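Local coordinates for serpin-ZX (PDB 3LE2), which inhibits target proteases, among them the cysteine protease metacaspase-9, through cleavage of its reactive center loop and covalent trapping, and so restrains programmed cell death, at residues S16-K21 against K255-P260; K93-N98 against K146-L151. All blocks are in the same frame, centred on the assembly; numbering follows the deposited sequence.

In the fold
The two contacts lie on opposite sides of the centre of the serpin, about 29 Å apart between centres and about 14 Å between nearest atoms. Contact 1 pairs helix 5-25 with helix 249-258 and brings together chain regions 234 residues apart; both segments of contact 2 fall between them in sequence. Contact 2 sets the end of helix 129-147 against strand 93-103 of the central sheet, serpin sheet A, which also holds strands 167-176 and 326-335. These last two still pair directly in the native stressed form, as expected before the cleaved reactive center loop inserts. In contact 1 helix 5-25 also rests on strand 382-388, and both contacts lie away from the reactive bond.

Contact 1 (S16-K21 against K255-P260); sequences SMNLAK and KIVSTP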
ATOM      1  N   SER A  16      -2.309  -3.008   9.634  1.00 27.17           N
ATOM      2  CA  SER A  16      -1.533  -2.425   8.538  1.00 29.65           C
ATOM      3  C   SER A  16      -0.877  -1.091   8.935  1.00 26.07           C
ATOM      4  O   SER A  16       0.252  -0.806   8.541  1.00 28.42           O
ATOM      5  CB  SER A  16      -2.403  -2.260   7.283  1.00 28.62           C
ATOM      6  OG  SER A  16      -2.632  -3.505   6.634  1.00 25.57           O
ATOM      7  N   MET A  17      -1.579  -0.270   9.709  1.00 27.26           N
ATOM      8  CA  MET A  17      -0.991   0.989  10.174  1.00 27.44           C
ATOM      9  C   MET A  17       0.174   0.730  11.118  1.00 29.54           C
ATOM     10  O   MET A  17       1.168   1.454  11.110  1.00 29.78           O
ATOM     11  CB  MET A  17      -2.032   1.869  10.864  1.00 27.79           C
ATOM     12  CG  MET A  17      -3.154   2.344   9.951  1.00 31.82           C
ATOM     13  SD  MET A  17      -2.582   3.208   8.478  1.00 36.53           S
ATOM     14  CE  MET A  17      -1.800   4.639   9.167  1.00 23.98           C
ATOM     15  N   ASN A  18       0.057  -0.305  11.940  1.00 30.35           N
ATOM     16  CA  ASN A  18       1.163  -0.658  12.817  1.00 31.13           C
ATOM     17  C   ASN A  18       2.346  -1.203  11.998  1.00 26.05           C
ATOM     18  O   ASN A  18       3.502  -0.895  12.265  1.00 30.88           O
ATOM     19  CB  ASN A  18       0.706  -1.658  13.889  1.00 35.41           C
ATOM     20  CG  ASN A  18       1.708  -1.801  15.017  1.00 35.15           C
ATOM     21  OD1 ASN A  18       2.525  -0.908  15.267  1.00 39.44           O
ATOM     22  ND2 ASN A  18       1.661  -2.928  15.700  1.00 28.94           N
ATOM     23  N   LEU A  19       2.045  -2.011  10.989  1.00 30.90           N
ATOM     24  CA  LEU A  19       3.068  -2.434  10.040  1.00 32.14           C
ATOM     25  C   LEU A  19       3.756  -1.199   9.452  1.00 29.53           C
ATOM     26  O   LEU A  19       4.984  -1.112   9.449  1.00 36.18           O
ATOM     27  CB  LEU A  19       2.466  -3.326   8.944  1.00 29.17           C
ATOM     28  CG  LEU A  19       3.385  -3.691   7.765  1.00 38.05           C
ATOM     29  CD1 LEU A  19       4.626  -4.388   8.246  1.00 28.37           C
ATOM     30  CD2 LEU A  19       2.652  -4.552   6.739  1.00 35.65           C
ATOM     31  N   ALA A  20       2.974  -0.224   8.993  1.00 26.65           N
ATOM     32  CA  ALA A  20       3.560   1.014   8.466  1.00 29.71           C
ATOM     33  C   ALA A  20       4.463   1.702   9.491  1.00 30.60           C
ATOM     34  O   ALA A  20       5.502   2.255   9.144  1.00 31.16           O
ATOM     35  CB  ALA A  20       2.475   1.966   7.984  1.00 25.27           C
ATOM     36  N   LYS A  21       4.056   1.674  10.757  0.57 30.92           N
ATOM     37  CA  LYS A  21       4.859   2.249  11.835  0.57 29.24           C
ATOM     38  C   LYS A  21       6.197   1.534  11.912  0.57 30.50           C
ATOM     39  O   LYS A  21       7.250   2.171  11.964  0.57 31.30           O
ATOM     40  CB  LYS A  21       4.125   2.138  13.178  0.57 30.04           C
ATOM     41  CG  LYS A  21       4.885   2.684  14.398  0.57 30.67           C
ATOM     42  CD  LYS A  21       4.945   4.211  14.420  0.57 28.65           C
ATOM     43  CE  LYS A  21       5.566   4.727  15.718  0.57 35.11           C
ATOM     44  NZ  LYS A  21       5.638   6.221  15.803  0.57 28.12           N
ATOM     45  N   LYS A 255      -1.162   7.468  17.730  1.00 29.94           N
ATOM     46  CA  LYS A 255      -2.612   7.556  17.927  1.00 34.66           C
ATOM     47  C   LYS A 255      -3.373   6.638  16.980  1.00 28.71           C
ATOM     48  O   LYS A 255      -4.227   5.862  17.399  1.00 36.48           O
ATOM     49  CB  LYS A 255      -3.101   8.989  17.736  1.00 28.90           C
ATOM     50  CG  LYS A 255      -4.630   9.104  17.656  1.00 31.69           C
ATOM     51  CD  LYS A 255      -5.070  10.564  17.521  1.00 36.91           C
ATOM     52  CE  LYS A 255      -5.111  11.283  18.887  1.00 44.60           C
ATOM     53  NZ  LYS A 255      -5.603  12.705  18.791  1.00 44.41           N
ATOM     54  N   ILE A 256      -3.055   6.728  15.697  1.00 28.88           N
ATOM     55  CA  ILE A 256      -3.684   5.865  14.711  1.00 29.48           C
ATOM     56  C   ILE A 256      -3.514   4.393  15.083  1.00 30.84           C
ATOM     57  O   ILE A 256      -4.478   3.653  15.127  1.00 28.83           O
ATOM     58  CB  ILE A 256      -3.142   6.157  13.304  1.00 29.89           C
ATOM     59  CG1 ILE A 256      -3.549   7.580  12.901  1.00 26.34           C
ATOM     60  CG2 ILE A 256      -3.652   5.126  12.298  1.00 27.71           C
ATOM     61  CD1 ILE A 256      -2.940   8.046  11.627  1.00 26.34           C
ATOM     62  N   VAL A 257      -2.291   3.987  15.394  1.00 33.60           N
ATOM     63  CA  VAL A 257      -2.004   2.591  15.701  1.00 29.30           C
ATOM     64  C   VAL A 257      -2.763   2.072  16.926  1.00 35.75           C
ATOM     65  O   VAL A 257      -3.143   0.907  16.977  1.00 34.55           O
ATOM     66  CB  VAL A 257      -0.486   2.371  15.871  1.00 30.99           C
ATOM     67  CG1 VAL A 257      -0.199   1.032  16.483  1.00 35.78           C
ATOM     68  CG2 VAL A 257       0.201   2.480  14.525  1.00 32.89           C
ATOM     69  N   SER A 258      -3.006   2.947  17.896  1.00 38.28           N
ATOM     70  CA  SER A 258      -3.648   2.560  19.153  1.00 34.06           C
ATOM     71  C   SER A 258      -5.184   2.693  19.172  1.00 34.87           C
ATOM     72  O   SER A 258      -5.823   2.326  20.151  1.00 36.62           O
ATOM     73  CB  SER A 258      -3.046   3.372  20.307  1.00 32.27           C
ATOM     74  OG  SER A 258      -3.176   4.768  20.066  1.00 32.27           O
ATOM     75  N   THR A 259      -5.773   3.199  18.094  1.00 32.27           N
ATOM     76  CA  THR A 259      -7.220   3.420  18.041  1.00 28.96           C
ATOM     77  C   THR A 259      -7.925   2.517  17.019  1.00 28.77           C
ATOM     78  O   THR A 259      -7.850   2.757  15.813  1.00 31.56           O
ATOM     79  CB  THR A 259      -7.525   4.889  17.678  1.00 32.40           C
ATOM     80  OG1 THR A 259      -6.678   5.756  18.442  1.00 34.68           O
ATOM     81  CG2 THR A 259      -8.988   5.238  17.947  1.00 28.08           C
ATOM     82  N   PRO A 260      -8.614   1.475  17.494  1.00 28.43           N
ATOM     83  CA  PRO A 260      -9.349   0.578  16.594  1.00 33.20           C
ATOM     84  C   PRO A 260     -10.289   1.344  15.657  1.00 30.64           C
ATOM     85  O   PRO A 260     -10.894   2.345  16.065  1.00 22.78           O
ATOM     86  CB  PRO A 260     -10.158  -0.294  17.563  1.00 34.80           C
ATOM     87  CG  PRO A 260      -9.327  -0.323  18.799  1.00 31.89           C
ATOM     88  CD  PRO A 260      -8.728   1.058  18.901  1.00 28.66           C
TER
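The carbonyl oxygen of Met17 accepts Lys21 N at 2.9 Å and also has a Val257 methyl against it, CG2 lying 3.7 Å from Met17 O. This is helix-to-helix packing in the serpin fold: helix 5-25, whose Met17 and Ala20 also rest on Ile385 of strand 382-388, packs against helix 249-258 at Ile256 and Val257. The two Val257 methyls have different partners. CG1, anti to its backbone N (chi1 167°), meets the Asn18 carboxamide, with 3.6 Å to OD1, and the two side chains run at about a right angle. CG2 sits over the backbone of Met17 and Asn18 and comes within 4.2 Å of Lys21 CB. Deeper in, the Met17 chain bends at both chi2 and chi3, curling around the Ile256 branch methyl; Met17 CG and CE each lie 3.7 Å from Ile256 CG2. Ile256 continues onto Phe262, while Met17 also touches Leu253 and Leu263. The Met17-Ile256 part of the interface is apolar, and charge enters at the margin, where Lys21 NZ, in one of its two modelled conformers, forms a salt bridge with Asp254. Thr259 OG1 donates to Lys255 O at 2.7 Å, tilted 35° from the carbonyl plane.

Contact 2 (K93-N98 against K146-L151); sequences KLSVAN and KETNGL
Ser95 OG and Lys93 NZ flank the Asn149 carboxamide from opposite faces near its nitrogen, respectively 3.9 and 4.2 Å from ND2. The Lys93 side chain crosses that of Asn149 obliquely, and its NZ has its stronger partner in Asp85, a salt bridge. The other flat group, the Glu147 carboxylate, reaches the strand through water: water 1 accepts from Asn98 N at 3.0 Å and donates weakly to Glu147 OE1. Between them Ser95 makes the tightest approach. Its OG, anti to the backbone N (chi1 -175°), comes within 3.1 Å of Thr148 CA and near Glu147 O, where the angle is poor for a bond. Helix 129-147, helix F of the serpin fold, ends here over sheet A in a Schellman motif with Asn149, at positive phi, as its C-prime residue. An overlapping type I' turn from Thr148 to Leu151 is closed by Leu151 N to Thr148 O at 2.7 Å. Thr148 OG1, placed between the backbone N and carbonyl carbon (chi1 64°), joins Ala144 O and Ile152 N and leaves CG2 facing the strand. Ala97 CB receives that methyl at 4.1 Å and lies equally near Glu147 CB. Leu151 leans back over the strand, its CD1 lying 4.3 Å from Ser95 CB and also close to Lys93 CE, with Tyr174 of the adjacent strand 167-176 touching both Leu151 and Lys93.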
ATOM      1  N   LYS A  93      -4.938   3.358 -13.441  1.00 37.14           N
ATOM      2  CA  LYS A  93      -4.123   2.309 -13.994  1.00 33.35           C
ATOM      3  C   LYS A  93      -3.507   1.593 -12.813  1.00 33.64           C
ATOM      4  O   LYS A  93      -2.906   2.226 -11.943  1.00 30.33           O
ATOM      5  CB  LYS A  93      -3.026   2.916 -14.867  1.00 35.04           C
ATOM      6  CG  LYS A  93      -1.997   1.911 -15.386  1.00 42.25           C
ATOM      7  CD  LYS A  93      -2.624   1.022 -16.450  1.00 47.42           C
ATOM      8  CE  LYS A  93      -1.669  -0.033 -16.963  1.00 39.59           C
ATOM      9  NZ  LYS A  93      -2.420  -0.985 -17.836  1.00 51.37           N
ATOM     10  N   LEU A  94      -3.684   0.279 -12.777  1.00 31.35           N
ATOM     11  CA  LEU A  94      -3.061  -0.566 -11.770  1.00 29.95           C
ATOM     12  C   LEU A  94      -2.410  -1.719 -12.482  1.00 36.75           C
ATOM     13  O   LEU A  94      -2.946  -2.238 -13.463  1.00 29.23           O
ATOM     14  CB  LEU A  94      -4.082  -1.145 -10.778  1.00 25.48           C
ATOM     15  CG  LEU A  94      -4.696  -0.246  -9.703  1.00 36.30           C
ATOM     16  CD1 LEU A  94      -5.850   0.582 -10.263  1.00 31.15           C
ATOM     17  CD2 LEU A  94      -5.175  -1.112  -8.536  1.00 28.92           C
ATOM     18  N   SER A  95      -1.255  -2.125 -11.968  1.00 36.61           N
ATOM     19  CA  SER A  95      -0.548  -3.269 -12.501  1.00 34.25           C
ATOM     20  C   SER A  95       0.094  -4.024 -11.339  1.00 38.30           C
ATOM     21  O   SER A  95       0.714  -3.418 -10.459  1.00 37.52           O
ATOM     22  CB  SER A  95       0.502  -2.811 -13.514  1.00 33.15           C
ATOM     23  OG  SER A  95       1.108  -3.936 -14.113  1.00 47.81           O
ATOM     24  N   VAL A  96      -0.068  -5.341 -11.337  1.00 38.55           N
ATOM     25  CA  VAL A  96       0.364  -6.179 -10.226  1.00 36.36           C
ATOM     26  C   VAL A  96       1.412  -7.196 -10.666  1.00 43.73           C
ATOM     27  O   VAL A  96       1.310  -7.785 -11.741  1.00 43.77           O
ATOM     28  CB  VAL A  96      -0.819  -6.962  -9.654  1.00 45.01           C
ATOM     29  CG1 VAL A  96      -0.328  -8.025  -8.677  1.00 41.36           C
ATOM     30  CG2 VAL A  96      -1.831  -6.017  -9.013  1.00 35.24           C
ATOM     31  N   ALA A  97       2.422  -7.395  -9.831  1.00 41.40           N
ATOM     32  CA  ALA A  97       3.396  -8.450 -10.048  1.00 36.37           C
ATOM     33  C   ALA A  97       3.416  -9.320  -8.803  1.00 34.96           C
ATOM     34  O   ALA A  97       3.639  -8.835  -7.694  1.00 33.40           O
ATOM     35  CB  ALA A  97       4.778  -7.875 -10.322  1.00 31.12           C
ATOM     36  N   ASN A  98       3.202 -10.611  -8.996  1.00 29.98           N
ATOM     37  CA  ASN A  98       3.061 -11.507  -7.871  1.00 35.04           C
ATOM     38  C   ASN A  98       3.616 -12.905  -8.151  1.00 27.47           C
ATOM     39  O   ASN A  98       3.101 -13.642  -8.998  1.00 32.89           O
ATOM     40  CB  ASN A  98       1.587 -11.559  -7.472  1.00 36.47           C
ATOM     41  CG  ASN A  98       1.386 -12.202  -6.147  1.00 36.14           C
ATOM     42  OD1 ASN A  98       2.177 -12.005  -5.224  1.00 41.77           O
ATOM     43  ND2 ASN A  98       0.345 -13.004  -6.039  1.00 43.85           N
ATOM     44  N   LYS A 146       8.189  -7.211 -16.921  1.00 39.17           N
ATOM     45  CA  LYS A 146       7.302  -7.742 -17.948  1.00 42.79           C
ATOM     46  C   LYS A 146       5.845  -7.726 -17.480  1.00 48.70           C
ATOM     47  O   LYS A 146       4.947  -7.382 -18.247  1.00 51.86           O
ATOM     48  CB  LYS A 146       7.726  -9.164 -18.337  1.00 52.82           C
ATOM     49  CG  LYS A 146       6.919  -9.785 -19.479  1.00 58.53           C
ATOM     50  CD  LYS A 146       7.435 -11.182 -19.825  1.00 77.53           C
ATOM     51  CE  LYS A 146       6.648 -11.809 -20.977  1.00 87.77           C
ATOM     52  NZ  LYS A 146       7.127 -13.181 -21.328  1.00 71.14           N
ATOM     53  N   GLU A 147       5.621  -8.090 -16.219  1.00 45.85           N
ATOM     54  CA  GLU A 147       4.271  -8.161 -15.671  1.00 41.94           C
ATOM     55  C   GLU A 147       3.653  -6.776 -15.535  1.00 53.42           C
ATOM     56  O   GLU A 147       2.438  -6.622 -15.663  1.00 54.29           O
ATOM     57  CB  GLU A 147       4.259  -8.870 -14.313  1.00 33.74           C
ATOM     58  CG  GLU A 147       4.397 -10.380 -14.385  1.00 43.04           C
ATOM     59  CD  GLU A 147       3.186 -11.063 -15.014  1.00 57.18           C
ATOM     60  OE1 GLU A 147       2.052 -10.867 -14.517  1.00 50.12           O
ATOM     61  OE2 GLU A 147       3.367 -11.809 -16.003  1.00 49.62           O
ATOM     62  N   THR A 148       4.482  -5.769 -15.272  1.00 48.63           N
ATOM     63  CA  THR A 148       3.976  -4.409 -15.095  1.00 44.42           C
ATOM     64  C   THR A 148       4.241  -3.528 -16.306  1.00 48.43           C
ATOM     65  O   THR A 148       4.367  -2.310 -16.172  1.00 50.71           O
ATOM     66  CB  THR A 148       4.585  -3.709 -13.859  1.00 52.22           C
ATOM     67  OG1 THR A 148       6.000  -3.544 -14.040  1.00 46.18           O
ATOM     68  CG2 THR A 148       4.292  -4.502 -12.571  1.00 44.66           C
ATOM     69  N   ASN A 149       4.352  -4.146 -17.479  1.00 50.85           N
ATOM     70  CA  ASN A 149       4.517  -3.393 -18.718  1.00 52.07           C
ATOM     71  C   ASN A 149       5.623  -2.344 -18.602  1.00 47.59           C
ATOM     72  O   ASN A 149       5.498  -1.235 -19.116  1.00 43.89           O
ATOM     73  CB  ASN A 149       3.199  -2.709 -19.095  1.00 49.09           C
ATOM     74  CG  ASN A 149       1.993  -3.609 -18.884  1.00 68.55           C
ATOM     75  OD1 ASN A 149       1.867  -4.648 -19.536  1.00 66.23           O
ATOM     76  ND2 ASN A 149       1.097  -3.218 -17.962  1.00 65.28           N
ATOM     77  N   GLY A 150       6.696  -2.686 -17.902  1.00 50.58           N
ATOM     78  CA  GLY A 150       7.825  -1.781 -17.760  1.00 50.79           C
ATOM     79  C   GLY A 150       7.678  -0.710 -16.690  1.00 49.38           C
ATOM     80  O   GLY A 150       8.576   0.107 -16.500  1.00 48.25           O
ATOM     81  N   LEU A 151       6.553  -0.709 -15.979  1.00 51.80           N
ATOM     82  CA  LEU A 151       6.293   0.345 -15.003  1.00 56.69           C
ATOM     83  C   LEU A 151       7.178   0.188 -13.763  1.00 55.14           C
ATOM     84  O   LEU A 151       7.786   1.154 -13.281  1.00 50.48           O
ATOM     85  CB  LEU A 151       4.804   0.380 -14.643  1.00 46.70           C
ATOM     86  CG  LEU A 151       3.899   0.693 -15.852  1.00 58.43           C
ATOM     87  CD1 LEU A 151       2.371   0.449 -15.598  1.00 45.20           C
ATOM     88  CD2 LEU A 151       4.168   2.114 -16.346  1.00 39.44           C
TER
HETATM   89  O   HOH W   1       1.845 -11.876 -11.332  1.00 44.74           O